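Local coordinates for protein N(G),N(G)-dimethylarginine dimethylaminohydrolase (Pseudomonas aeruginosa, PDB 1H70) that hydrolyses N(G),N(G)-dimethyl-L-arginine and N(G)-monomethyl-L-arginine, methylated arginines that inhibit nitric oxide synthase, to L-citrulline and dimethylamine or methylamine, at residues T45-I50 against N210-M215. The protein carries 1 engineered substitution. Residues are numbered along the deposited sequence; the frame is centred on the assembly and turned at random.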
ATOM      1  N   THR A  45      15.665  -6.184  -7.825  1.00 11.93           N
ATOM      2  CA  THR A  45      15.832  -7.620  -8.094  1.00 12.92           C
ATOM      3  C   THR A  45      14.542  -8.307  -8.485  1.00 13.30           C
ATOM      4  O   THR A  45      14.520  -9.531  -8.670  1.00 13.74           O
ATOM      5  CB  THR A  45      16.418  -8.381  -6.883  1.00 13.43           C
ATOM      6  OG1 THR A  45      15.455  -8.509  -5.823  1.00 14.23           O
ATOM      7  CG2 THR A  45      17.602  -7.620  -6.281  1.00 13.66           C
ATOM      8  N   CYS A  46      13.472  -7.542  -8.663  1.00 13.04           N
ATOM      9  CA  CYS A  46      12.166  -8.139  -8.946  1.00 13.39           C
ATOM     10  C   CYS A  46      11.688  -8.047 -10.397  1.00 13.83           C
ATOM     11  O   CYS A  46      10.520  -8.154 -10.651  1.00 13.87           O
ATOM     12  CB  CYS A  46      11.102  -7.540  -8.010  1.00 13.21           C
ATOM     13  SG  CYS A  46      11.431  -7.811  -6.252  1.00 13.82           S
ATOM     14  N   ASP A  47      12.583  -7.826 -11.348  1.00 14.56           N
ATOM     15  CA  ASP A  47      12.218  -7.775 -12.758  1.00 15.51           C
ATOM     16  C   ASP A  47      11.149  -6.737 -13.099  1.00 15.06           C
ATOM     17  O   ASP A  47      10.251  -6.972 -13.904  1.00 14.65           O
ATOM     18  CB  ASP A  47      11.858  -9.171 -13.257  1.00 17.68           C
ATOM     19  CG  ASP A  47      13.041 -10.093 -13.117  1.00 22.39           C
ATOM     20  OD1 ASP A  47      14.185  -9.575 -13.006  1.00 29.17           O
ATOM     21  OD2 ASP A  47      12.882 -11.313 -13.048  1.00 27.49           O
ATOM     22  N   VAL A  48      11.300  -5.547 -12.522  1.00 13.55           N
ATOM     23  CA  VAL A  48      10.389  -4.445 -12.832  1.00 12.40           C
ATOM     24  C   VAL A  48      11.237  -3.213 -13.119  1.00 11.99           C
ATOM     25  O   VAL A  48      12.413  -3.187 -12.721  1.00 12.08           O
ATOM     26  CB  VAL A  48       9.494  -4.106 -11.620  1.00 11.98           C
ATOM     27  CG1 VAL A  48       8.486  -5.210 -11.360  1.00 12.96           C
ATOM     28  CG2 VAL A  48      10.340  -3.894 -10.337  1.00 11.26           C
ATOM     29  N   ASP A  49      10.731  -2.218 -13.848  1.00 11.73           N
ATOM     30  CA  ASP A  49      11.533  -0.987 -13.884  1.00 12.78           C
ATOM     31  C   ASP A  49      10.957  -0.101 -12.805  1.00 11.99           C
ATOM     32  O   ASP A  49       9.804  -0.287 -12.395  1.00 10.21           O
ATOM     33  CB  ASP A  49      11.721  -0.309 -15.239  1.00 15.10           C
ATOM     34  CG  ASP A  49      10.480  -0.230 -15.995  1.00 17.76           C
ATOM     35  OD1 ASP A  49       9.544   0.278 -15.341  1.00 24.26           O
ATOM     36  OD2 ASP A  49      10.404  -0.592 -17.214  1.00 20.62           O
ATOM     37  N   ILE A  50      11.764   0.835 -12.316  1.00 10.74           N
ATOM     38  CA  ILE A  50      11.416   1.627 -11.167  1.00 10.49           C
ATOM     39  C   ILE A  50      11.423   3.092 -11.546  1.00 11.12           C
ATOM     40  O   ILE A  50      12.359   3.509 -12.216  1.00 11.65           O
ATOM     41  CB  ILE A  50      12.492   1.381 -10.070  1.00 10.58           C
ATOM     42  CG1 ILE A  50      12.421  -0.073  -9.587  1.00  8.84           C
ATOM     43  CG2 ILE A  50      12.397   2.395  -8.936  1.00 10.25           C
ATOM     44  CD1 ILE A  50      13.724  -0.641  -9.031  1.00 12.49           C
ATOM     45  N   ASN A 210       6.045 -10.255  -8.523  1.00 12.23           N
ATOM     46  CA  ASN A 210       6.639 -11.230  -9.426  1.00 13.34           C
ATOM     47  C   ASN A 210       7.284 -12.468  -8.770  1.00 13.14           C
ATOM     48  O   ASN A 210       8.388 -12.914  -9.124  1.00 12.87           O
ATOM     49  CB  ASN A 210       7.636 -10.499 -10.341  1.00 13.21           C
ATOM     50  CG  ASN A 210       6.935  -9.487 -11.256  1.00 13.60           C
ATOM     51  OD1 ASN A 210       5.705  -9.476 -11.352  1.00 15.17           O
ATOM     52  ND2 ASN A 210       7.713  -8.640 -11.943  1.00 12.39           N
ATOM     53  N   GLU A 211       6.568 -13.025  -7.821  1.00 14.25           N
ATOM     54  CA  GLU A 211       6.970 -14.232  -7.082  1.00 14.91           C
ATOM     55  C   GLU A 211       7.991 -14.000  -5.972  1.00 14.80           C
ATOM     56  O   GLU A 211       8.378 -14.939  -5.278  1.00 15.50           O
ATOM     57  CB  GLU A 211       7.322 -15.416  -7.982  1.00 16.59           C
ATOM     58  CG  GLU A 211       6.243 -15.879  -8.966  1.00 19.01           C
ATOM     59  CD  GLU A 211       4.813 -16.082  -8.450  1.00 22.98           C
ATOM     60  OE1 GLU A 211       4.540 -16.164  -7.233  1.00 19.65           O
ATOM     61  OE2 GLU A 211       3.924 -16.145  -9.347  1.00 25.93           O
ATOM     62  N   ARG A 212       8.429 -12.752  -5.797  1.00 14.07           N
ATOM     63  CA  ARG A 212       9.255 -12.345  -4.670  1.00 13.91           C
ATOM     64  C   ARG A 212       8.258 -11.775  -3.665  1.00 13.09           C
ATOM     65  O   ARG A 212       7.183 -11.294  -4.083  1.00 12.82           O
ATOM     66  CB  ARG A 212      10.230 -11.207  -5.006  1.00 14.28           C
ATOM     67  CG  ARG A 212      10.573 -11.034  -6.502  1.00 21.03           C
ATOM     68  CD  ARG A 212      11.656 -11.902  -6.935  1.00 20.81           C
ATOM     69  NE  ARG A 212      12.420 -11.735  -8.172  1.00 18.96           N
ATOM     70  CZ  ARG A 212      12.224 -11.934  -9.476  1.00 18.29           C
ATOM     71  NH1 ARG A 212      13.291 -11.741 -10.250  1.00 17.61           N
ATOM     72  NH2 ARG A 212      11.049 -12.234 -10.061  1.00 17.51           N
ATOM     73  N   VAL A 213       8.556 -11.831  -2.381  1.00 11.52           N
ATOM     74  CA  VAL A 213       7.671 -11.190  -1.408  1.00 11.12           C
ATOM     75  C   VAL A 213       8.590 -10.336  -0.550  1.00 12.33           C
ATOM     76  O   VAL A 213       9.531 -10.845   0.085  1.00 13.18           O
ATOM     77  CB  VAL A 213       6.807 -12.126  -0.556  1.00 12.13           C
ATOM     78  CG1 VAL A 213       6.201 -11.328   0.602  1.00  9.40           C
ATOM     79  CG2 VAL A 213       5.657 -12.725  -1.352  1.00  9.94           C
ATOM     80  N   ILE A 214       8.355  -9.028  -0.569  1.00 11.64           N
ATOM     81  CA  ILE A 214       9.180  -8.097   0.203  1.00 11.19           C
ATOM     82  C   ILE A 214       8.481  -7.846   1.533  1.00 10.53           C
ATOM     83  O   ILE A 214       7.282  -7.517   1.548  1.00 10.14           O
ATOM     84  CB  ILE A 214       9.433  -6.796  -0.573  1.00 11.89           C
ATOM     85  CG1 ILE A 214      10.311  -7.096  -1.809  1.00 14.79           C
ATOM     86  CG2 ILE A 214      10.139  -5.777   0.319  1.00 13.08           C
ATOM     87  CD1 ILE A 214      10.455  -5.934  -2.785  1.00 16.29           C
ATOM     88  N   MET A 215       9.180  -8.036   2.646  1.00 10.07           N
ATOM     89  CA  MET A 215       8.532  -7.896   3.949  1.00 10.18           C
ATOM     90  C   MET A 215       9.483  -7.179   4.901  1.00 11.19           C
ATOM     91  O   MET A 215      10.700  -7.136   4.638  1.00 11.88           O
ATOM     92  CB  MET A 215       8.207  -9.297   4.522  1.00 10.87           C
ATOM     93  CG  MET A 215       9.478 -10.025   4.934  1.00 10.92           C
ATOM     94  SD  MET A 215       9.187 -11.654   5.718  1.00 11.43           S
ATOM     95  CE  MET A 215       8.263 -11.138   7.117  1.00  9.25           C
TER
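Arg212 reaches across to the turn Thr45-Cys46-Asp47 and carries most of the polar contact. Its NH1 donates to Asp47 OD2 at 2.9 Å, a salt bridge in which the donor sits above the carboxylate plane; the two flat groups stand 89° apart. NH1 also makes a weak, bent bond to Thr45 O (3.0 Å), and NE makes a second weak one to the same oxygen (3.1 Å). NH2 turns back to its own segment and meets Asn210 O at 2.9 Å, in the guanidinium plane. All three nitrogens have an acceptor, NE only through a weak bond; of the three acceptor atoms, Thr45 O and Asn210 O are main-chain carbonyls and Asp47 OD2 is a carboxylate oxygen. Cys46 CA lies over one face of the group, toward the rim. The bend at chi2 (-85°) swings CD toward the turn, while Cys46 SG, beside its own backbone N, packs against Arg212 CG at 3.3 Å and reaches the tip of Ile214, CD1, at 4.1 Å.

The buried Asn210 amide works at both ends: ND2 donates to Cys46 O (3.1 Å, 149° at the hydrogen), nearly along the C=O axis, and OD1 accepts from Phe3 N. Val48 CG1 lies 3.6 Å from ND2. Ile214 also packs on Ala42 and Leu43 of helix 29-43, so the contact joins the loop between that helix and strand 49-53 to the hairpin of strands 207-209 and 212-216. Side-chain donors of the hairpin thus meet two successive loop carbonyls, Cys46 O by a straighter bond and Thr45 O by two weak ones, and the Asp47 carboxylate probably helps offset the charge of Arg212.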